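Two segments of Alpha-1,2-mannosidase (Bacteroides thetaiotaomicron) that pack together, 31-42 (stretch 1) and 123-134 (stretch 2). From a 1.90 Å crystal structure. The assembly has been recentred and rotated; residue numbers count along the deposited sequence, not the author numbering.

Stretch 1, residues 31-42: AVAVPWGMNFWS
Stretch 2 123-134: SLSATSRGAVFE

Stretch 1 enters as an extended loop at A31 (phi/psi -61/125), passes through a type II beta turn from V34 to G37, closed by G37 N to V34 O at 3.0 Å, and returns as a strand at F40–S42. W36 holds the left-handed position of the turn (53/23). The two arms pair through V32 N to W41 O (2.8 Å) and W41 N to V32 O (3.0 Å). Stretch 2 is a hairpin: strands 123–126 and 130–134 are tied by S125 N to V132 O and V132 N to S125 O, both 3.0 Å, and by T127 N to G130 O, 2.8 Å. S128 (-58/-43) and R129 (-125/-5) make the bend, and T127, chi1 p, accepts G130 N on OG1 at 2.8 Å.

Strands 40–42 and 130–134 run in broadly the same direction, at 34°, with axes 8.1 Å apart at closest approach. CA register pairs A33 with A126 (5.1 Å), G37 with S128 (4.3 Å) and N39 with R129 (5.1 Å). A direct hydrogen bond joins the stretches: N39 N to S128 O, 3.0 Å and nearly straight at 172°. Waters bridge further polar groups of the two stretches. Water 2 accepts from V34 N (3.1 Å) and donates to N39 O and T127 O (both 2.8 Å); water 5 accepts from W41 NE1 (3.0 Å) and donates to R129 O (2.9 Å).

W41 (chi1 m, chi2 80°) buries the most area of any residue here, 90 Å². A131 CB sits over one face of its indole, 3.6 Å from the centroid of the five-membered ring and 15° off the normal. F133 (chi1 m) directs its ring edge toward the W41 face, offset, with planes at 85° and W41 CZ3 to F133 CZ at 3.8 Å. L124 (p, t) brings CD1 to 3.6 Å from W41 CB, while A126 CB lies 4.0 Å from W41 CD1 and 4.0 Å from V32 CG1, so this small methyl touches a side chain from each of the two arms. V32 is t.

V34 (m) points toward the bend, its CG2 3.4 Å from S128 OG; that hydroxyl donates to water 3 (2.7 Å), which donates to P35 O (3.0 Å). M38, extended at chi1 and chi2 (t, t) with chi3 p, lays CE 3.8 Å from R129 CG. N39 (m) places OD1 2.9 Å from R129 O; both are acceptors, so this approach is no hydrogen bond, and OD1 is satisfied elsewhere in the structure.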

ATOM      1  N   ALA A  31      35.084  -4.842  -5.275  1.00  7.86           N
ATOM      2  CA  ALA A  31      36.161  -5.803  -5.049  1.00  7.70           C
ATOM      3  C   ALA A  31      37.208  -5.821  -6.173  1.00  8.02           C
ATOM      4  O   ALA A  31      36.890  -6.013  -7.362  1.00  8.21           O
ATOM      5  CB  ALA A  31      35.577  -7.187  -4.862  1.00  7.56           C
ATOM      6  N   VAL A  32      38.458  -5.629  -5.780  1.00  8.09           N
ATOM      7  CA  VAL A  32      39.600  -5.816  -6.671  1.00  7.89           C
ATOM      8  C   VAL A  32      40.120  -7.238  -6.430  1.00  8.05           C
ATOM      9  O   VAL A  32      40.474  -7.615  -5.296  1.00  8.22           O
ATOM     10  CB  VAL A  32      40.692  -4.798  -6.363  1.00  7.41           C
ATOM     11  CG1 VAL A  32      41.937  -5.036  -7.258  1.00  7.91           C
ATOM     12  CG2 VAL A  32      40.145  -3.381  -6.560  1.00  8.01           C
ATOM     13  N   ALA A  33      40.132  -8.058  -7.478  1.00  7.30           N
ATOM     14  CA  ALA A  33      40.392  -9.478  -7.264  1.00  7.47           C
ATOM     15  C   ALA A  33      40.718 -10.169  -8.578  1.00  7.80           C
ATOM     16  O   ALA A  33      40.679  -9.547  -9.632  1.00  7.65           O
ATOM     17  CB  ALA A  33      39.132 -10.155  -6.645  1.00  7.52           C
ATOM     18  N   VAL A  34      41.035 -11.454  -8.500  1.00  7.73           N
ATOM     19  CA  VAL A  34      40.903 -12.334  -9.663  1.00  8.45           C
ATOM     20  C   VAL A  34      39.804 -13.320  -9.283  1.00  8.49           C
ATOM     21  O   VAL A  34      39.459 -13.429  -8.111  1.00  8.68           O
ATOM     22  CB  VAL A  34      42.220 -13.063 -10.055  1.00  8.55           C
ATOM     23  CG1 VAL A  34      43.261 -12.066 -10.563  1.00  9.58           C
ATOM     24  CG2 VAL A  34      42.794 -13.880  -8.871  1.00  8.23           C
ATOM     25  N   PRO A  35      39.243 -14.035 -10.266  1.00  8.64           N
ATOM     26  CA  PRO A  35      38.099 -14.886  -9.940  1.00  8.43           C
ATOM     27  C   PRO A  35      38.395 -15.888  -8.821  1.00  8.42           C
ATOM     28  O   PRO A  35      39.453 -16.536  -8.820  1.00  8.66           O
ATOM     29  CB  PRO A  35      37.818 -15.606 -11.270  1.00  8.69           C
ATOM     30  CG  PRO A  35      38.285 -14.583 -12.319  1.00  7.39           C
ATOM     31  CD  PRO A  35      39.531 -14.016 -11.715  1.00  7.96           C
ATOM     32  N   TRP A  36      37.448 -16.010  -7.895  1.00  8.34           N
ATOM     33  CA  TRP A  36      37.566 -16.887  -6.702  1.00  8.56           C
ATOM     34  C   TRP A  36      38.833 -16.663  -5.863  1.00  8.47           C
ATOM     35  O   TRP A  36      39.271 -17.559  -5.147  1.00  8.31           O
ATOM     36  CB  TRP A  36      37.452 -18.372  -7.085  1.00  9.06           C
ATOM     37  CG  TRP A  36      36.250 -18.644  -7.950  1.00  9.26           C
ATOM     38  CD1 TRP A  36      34.939 -18.750  -7.544  1.00  9.51           C
ATOM     39  CD2 TRP A  36      36.248 -18.788  -9.370  1.00  8.91           C
ATOM     40  NE1 TRP A  36      34.126 -18.977  -8.639  1.00 10.53           N
ATOM     41  CE2 TRP A  36      34.905 -18.991  -9.771  1.00 10.48           C
ATOM     42  CE3 TRP A  36      37.254 -18.776 -10.342  1.00 10.91           C
ATOM     43  CZ2 TRP A  36      34.545 -19.187 -11.104  1.00 11.14           C
ATOM     44  CZ3 TRP A  36      36.892 -18.965 -11.680  1.00 10.11           C
ATOM     45  CH2 TRP A  36      35.546 -19.161 -12.043  1.00  8.93           C
ATOM     46  N   GLY A  37      39.431 -15.486  -5.959  1.00  7.71           N
ATOM     47  CA  GLY A  37      40.698 -15.265  -5.276  1.00  7.53           C
ATOM     48  C   GLY A  37      40.601 -15.379  -3.758  1.00  7.44           C
ATOM     49  O   GLY A  37      39.625 -14.947  -3.155  1.00  7.32           O
ATOM     50  N   MET A  38      41.642 -15.945  -3.149  1.00  7.28           N
ATOM     51  CA  MET A  38      41.662 -16.134  -1.700  1.00  7.79           C
ATOM     52  C   MET A  38      41.588 -14.811  -0.957  1.00  7.52           C
ATOM     53  O   MET A  38      40.917 -14.725   0.051  1.00  8.38           O
ATOM     54  CB  MET A  38      42.927 -16.887  -1.265  1.00  7.64           C
ATOM     55  CG  MET A  38      42.947 -17.196   0.253  1.00  9.19           C
ATOM     56  SD  MET A  38      44.423 -18.142   0.718  1.00 13.12           S
ATOM     57  CE  MET A  38      45.571 -16.822   1.033  1.00 10.61           C
ATOM     58  N   ASN A  39      42.256 -13.770  -1.462  1.00  7.28           N
ATOM     59  CA  ASN A  39      42.197 -12.466  -0.807  1.00  7.49           C
ATOM     60  C   ASN A  39      41.614 -11.455  -1.788  1.00  7.28           C
ATOM     61  O   ASN A  39      42.026 -11.433  -2.960  1.00  7.73           O
ATOM     62  CB  ASN A  39      43.597 -11.990  -0.364  1.00  7.48           C
ATOM     63  CG  ASN A  39      44.278 -12.944   0.623  1.00  9.66           C
ATOM     64  OD1 ASN A  39      45.494 -13.238   0.510  1.00 13.23           O
ATOM     65  ND2 ASN A  39      43.529 -13.402   1.603  1.00  5.46           N
ATOM     66  N   PHE A  40      40.659 -10.653  -1.332  1.00  6.64           N
ATOM     67  CA  PHE A  40      40.141  -9.522  -2.139  1.00  6.99           C
ATOM     68  C   PHE A  40      40.679  -8.235  -1.564  1.00  7.36           C
ATOM     69  O   PHE A  40      41.105  -8.200  -0.398  1.00  6.84           O
ATOM     70  CB  PHE A  40      38.621  -9.408  -2.099  1.00  7.10           C
ATOM     71  CG  PHE A  40      37.866 -10.572  -2.734  1.00  8.02           C
ATOM     72  CD1 PHE A  40      38.515 -11.496  -3.548  1.00  7.77           C
ATOM     73  CD2 PHE A  40      36.484 -10.696  -2.522  1.00  7.81           C
ATOM     74  CE1 PHE A  40      37.818 -12.560  -4.140  1.00  9.29           C
ATOM     75  CE2 PHE A  40      35.753 -11.760  -3.110  1.00  8.76           C
ATOM     76  CZ  PHE A  40      36.416 -12.689  -3.907  1.00  8.48           C
ATOM     77  N   TRP A  41      40.620  -7.165  -2.359  1.00  6.55           N
ATOM     78  CA  TRP A  41      41.056  -5.847  -1.897  1.00  7.49           C
ATOM     79  C   TRP A  41      39.936  -4.842  -2.166  1.00  7.58           C
ATOM     80  O   TRP A  41      39.206  -4.976  -3.156  1.00  7.66           O
ATOM     81  CB  TRP A  41      42.392  -5.431  -2.570  1.00  7.53           C
ATOM     82  CG  TRP A  41      43.538  -6.216  -1.955  1.00  8.29           C
ATOM     83  CD1 TRP A  41      43.914  -7.509  -2.254  1.00  7.29           C
ATOM     84  CD2 TRP A  41      44.376  -5.789  -0.877  1.00  7.67           C
ATOM     85  NE1 TRP A  41      44.955  -7.892  -1.417  1.00  8.84           N
ATOM     86  CE2 TRP A  41      45.247  -6.857  -0.567  1.00  8.56           C
ATOM     87  CE3 TRP A  41      44.474  -4.597  -0.141  1.00  9.89           C
ATOM     88  CZ2 TRP A  41      46.223  -6.759   0.428  1.00  9.03           C
ATOM     89  CZ3 TRP A  41      45.441  -4.510   0.856  1.00  9.66           C
ATOM     90  CH2 TRP A  41      46.298  -5.581   1.125  1.00 10.42           C
ATOM     91  N   SER A  42      39.779  -3.860  -1.277  1.00  7.82           N
ATOM     92  CA  SER A  42      38.747  -2.818  -1.480  1.00  7.62           C
ATOM     93  C   SER A  42      39.105  -1.526  -0.758  1.00  6.84           C
ATOM     94  O   SER A  42      39.677  -1.564   0.320  1.00  6.67           O
ATOM     95  CB  SER A  42      37.414  -3.339  -0.885  1.00  7.80           C
ATOM     96  OG  SER A  42      36.361  -2.374  -0.941  1.00  9.48           O
ATOM     97  N   SER A 123      46.847   3.526  -6.750  1.00  9.56           N
ATOM     98  CA  SER A 123      46.050   2.436  -7.293  1.00  9.57           C
ATOM     99  C   SER A 123      46.590   1.092  -6.827  1.00  8.77           C
ATOM    100  O   SER A 123      47.751   0.977  -6.380  1.00  9.13           O
ATOM    101  CB  SER A 123      45.913   2.505  -8.817  1.00  9.55           C
ATOM    102  OG  SER A 123      47.049   2.001  -9.494  1.00 10.93           O
ATOM    103  N   LEU A 124      45.729   0.088  -6.879  1.00  7.94           N
ATOM    104  CA  LEU A 124      46.114  -1.245  -6.468  1.00  8.37           C
ATOM    105  C   LEU A 124      45.467  -2.269  -7.389  1.00  8.33           C
ATOM    106  O   LEU A 124      44.351  -2.077  -7.870  1.00  7.96           O
ATOM    107  CB  LEU A 124      45.683  -1.502  -5.017  1.00  8.83           C
ATOM    108  CG  LEU A 124      44.192  -1.401  -4.691  1.00 11.55           C
ATOM    109  CD1 LEU A 124      43.877  -2.339  -3.570  1.00 12.71           C
ATOM    110  CD2 LEU A 124      43.771   0.013  -4.312  1.00 13.97           C
ATOM    111  N   SER A 125      46.163  -3.381  -7.586  1.00  8.61           N
ATOM    112  CA  SER A 125      45.676  -4.476  -8.401  1.00  8.21           C
ATOM    113  C   SER A 125      45.976  -5.744  -7.622  1.00  8.38           C
ATOM    114  O   SER A 125      46.967  -5.803  -6.898  1.00  8.18           O
ATOM    115  CB  SER A 125      46.412  -4.487  -9.755  1.00  7.85           C
ATOM    116  OG  SER A 125      45.969  -3.388 -10.555  1.00  8.57           O
ATOM    117  N   ALA A 126      45.126  -6.757  -7.754  1.00  8.08           N
ATOM    118  CA  ALA A 126      45.287  -7.958  -6.942  1.00  8.05           C
ATOM    119  C   ALA A 126      45.687  -9.177  -7.768  1.00  8.39           C
ATOM    120  O   ALA A 126      45.348  -9.280  -8.947  1.00  9.37           O
ATOM    121  CB  ALA A 126      43.984  -8.241  -6.186  1.00  8.09           C
ATOM    122  N   THR A 127      46.385 -10.110  -7.137  1.00  8.43           N
ATOM    123  CA  THR A 127      46.544 -11.440  -7.685  1.00  7.91           C
ATOM    124  C   THR A 127      45.604 -12.288  -6.818  1.00  8.69           C
ATOM    125  O   THR A 127      44.820 -11.724  -6.062  1.00  9.06           O
ATOM    126  CB  THR A 127      48.008 -11.933  -7.539  1.00  7.98           C
ATOM    127  OG1 THR A 127      48.382 -11.942  -6.156  1.00  7.76           O
ATOM    128  CG2 THR A 127      48.982 -11.011  -8.322  1.00  6.19           C
ATOM    129  N   SER A 128      45.684 -13.617  -6.902  1.00  8.00           N
ATOM    130  CA  SER A 128      44.839 -14.484  -6.065  1.00  8.41           C
ATOM    131  C   SER A 128      45.052 -14.205  -4.575  1.00  8.24           C
ATOM    132  O   SER A 128      44.098 -14.160  -3.799  1.00  8.51           O
ATOM    133  CB  SER A 128      45.164 -15.963  -6.329  1.00  8.70           C
ATOM    134  OG  SER A 128      44.764 -16.335  -7.647  1.00 10.88           O
ATOM    135  N   ARG A 129      46.312 -14.041  -4.184  1.00  8.00           N
ATOM    136  CA  ARG A 129      46.658 -13.947  -2.768  1.00  7.61           C
ATOM    137  C   ARG A 129      47.444 -12.685  -2.403  1.00  7.37           C
ATOM    138  O   ARG A 129      47.664 -12.414  -1.238  1.00  7.51           O
ATOM    139  CB  ARG A 129      47.412 -15.221  -2.351  1.00  7.91           C
ATOM    140  CG  ARG A 129      46.563 -16.472  -2.582  1.00  7.77           C
ATOM    141  CD  ARG A 129      47.338 -17.798  -2.300  1.00  8.71           C
ATOM    142  NE  ARG A 129      46.525 -18.913  -2.760  1.00  8.18           N
ATOM    143  CZ  ARG A 129      46.440 -19.287  -4.029  1.00 10.98           C
ATOM    144  NH1 ARG A 129      47.129 -18.639  -4.965  1.00  8.26           N
ATOM    145  NH2 ARG A 129      45.663 -20.310  -4.362  1.00 10.90           N
ATOM    146  N   GLY A 130      47.814 -11.874  -3.391  1.00  7.70           N
ATOM    147  CA  GLY A 130      48.570 -10.669  -3.070  1.00  7.44           C
ATOM    148  C   GLY A 130      48.028  -9.443  -3.776  1.00  7.68           C
ATOM    149  O   GLY A 130      46.999  -9.521  -4.463  1.00  7.76           O
ATOM    150  N   ALA A 131      48.720  -8.310  -3.606  1.00  7.05           N
ATOM    151  CA  ALA A 131      48.334  -7.060  -4.284  1.00  7.17           C
ATOM    152  C   ALA A 131      49.561  -6.198  -4.486  1.00  6.88           C
ATOM    153  O   ALA A 131      50.552  -6.343  -3.769  1.00  7.12           O
ATOM    154  CB  ALA A 131      47.289  -6.286  -3.449  1.00  7.64           C
ATOM    155  N   VAL A 132      49.493  -5.270  -5.427  1.00  5.92           N
ATOM    156  CA  VAL A 132      50.570  -4.300  -5.588  1.00  6.84           C
ATOM    157  C   VAL A 132      49.917  -2.937  -5.705  1.00  6.86           C
ATOM    158  O   VAL A 132      48.902  -2.824  -6.374  1.00  6.35           O
ATOM    159  CB  VAL A 132      51.465  -4.622  -6.814  1.00  7.01           C
ATOM    160  CG1 VAL A 132      52.510  -3.531  -7.034  1.00  7.21           C
ATOM    161  CG2 VAL A 132      52.162  -5.985  -6.632  1.00  7.63           C
ATOM    162  N   PHE A 133      50.467  -1.942  -4.996  1.00  6.84           N
ATOM    163  CA  PHE A 133      49.994  -0.559  -5.026  1.00  7.77           C
ATOM    164  C   PHE A 133      51.028   0.300  -5.760  1.00  8.06           C
ATOM    165  O   PHE A 133      52.231   0.003  -5.708  1.00  8.56           O
ATOM    166  CB  PHE A 133      49.929   0.039  -3.606  1.00  7.77           C
ATOM    167  CG  PHE A 133      48.831  -0.516  -2.722  1.00  8.33           C
ATOM    168  CD1 PHE A 133      47.783   0.303  -2.293  1.00  7.59           C
ATOM    169  CD2 PHE A 133      48.863  -1.838  -2.299  1.00 10.54           C
ATOM    170  CE1 PHE A 133      46.776  -0.196  -1.466  1.00  9.89           C
ATOM    171  CE2 PHE A 133      47.844  -2.344  -1.468  1.00 10.65           C
ATOM    172  CZ  PHE A 133      46.812  -1.525  -1.049  1.00  8.89           C
ATOM    173  N   GLU A 134      50.579   1.396  -6.369  1.00  8.34           N
ATOM    174  CA  GLU A 134      51.481   2.493  -6.703  1.00  9.79           C
ATOM    175  C   GLU A 134      50.968   3.663  -5.871  1.00 10.09           C
ATOM    176  O   GLU A 134      49.765   3.769  -5.634  1.00 11.58           O
ATOM    177  CB  GLU A 134      51.397   2.845  -8.194  1.00 10.64           C
ATOM    178  CG  GLU A 134      50.011   3.487  -8.538  1.00 12.13           C
ATOM    179  CD  GLU A 134      49.795   3.815 -10.014  1.00 17.95           C
ATOM    180  OE1 GLU A 134      50.796   4.086 -10.734  1.00 17.35           O
ATOM    181  OE2 GLU A 134      48.602   3.799 -10.442  1.00 17.58           O
TER
HETATM  182  O   HOH W   1      43.043  -7.434  -9.590  1.00 10.80           O
HETATM  183  O   HOH W   2      42.025 -12.041  -5.667  1.00  5.15           O
HETATM  184  O   HOH W   3      42.205 -17.308  -7.826  1.00 14.40           O
HETATM  185  O   HOH W   4      44.848 -10.620  -3.077  1.00  9.06           O
HETATM  186  O   HOH W   5      46.714  -9.953  -0.130  1.00 14.53           O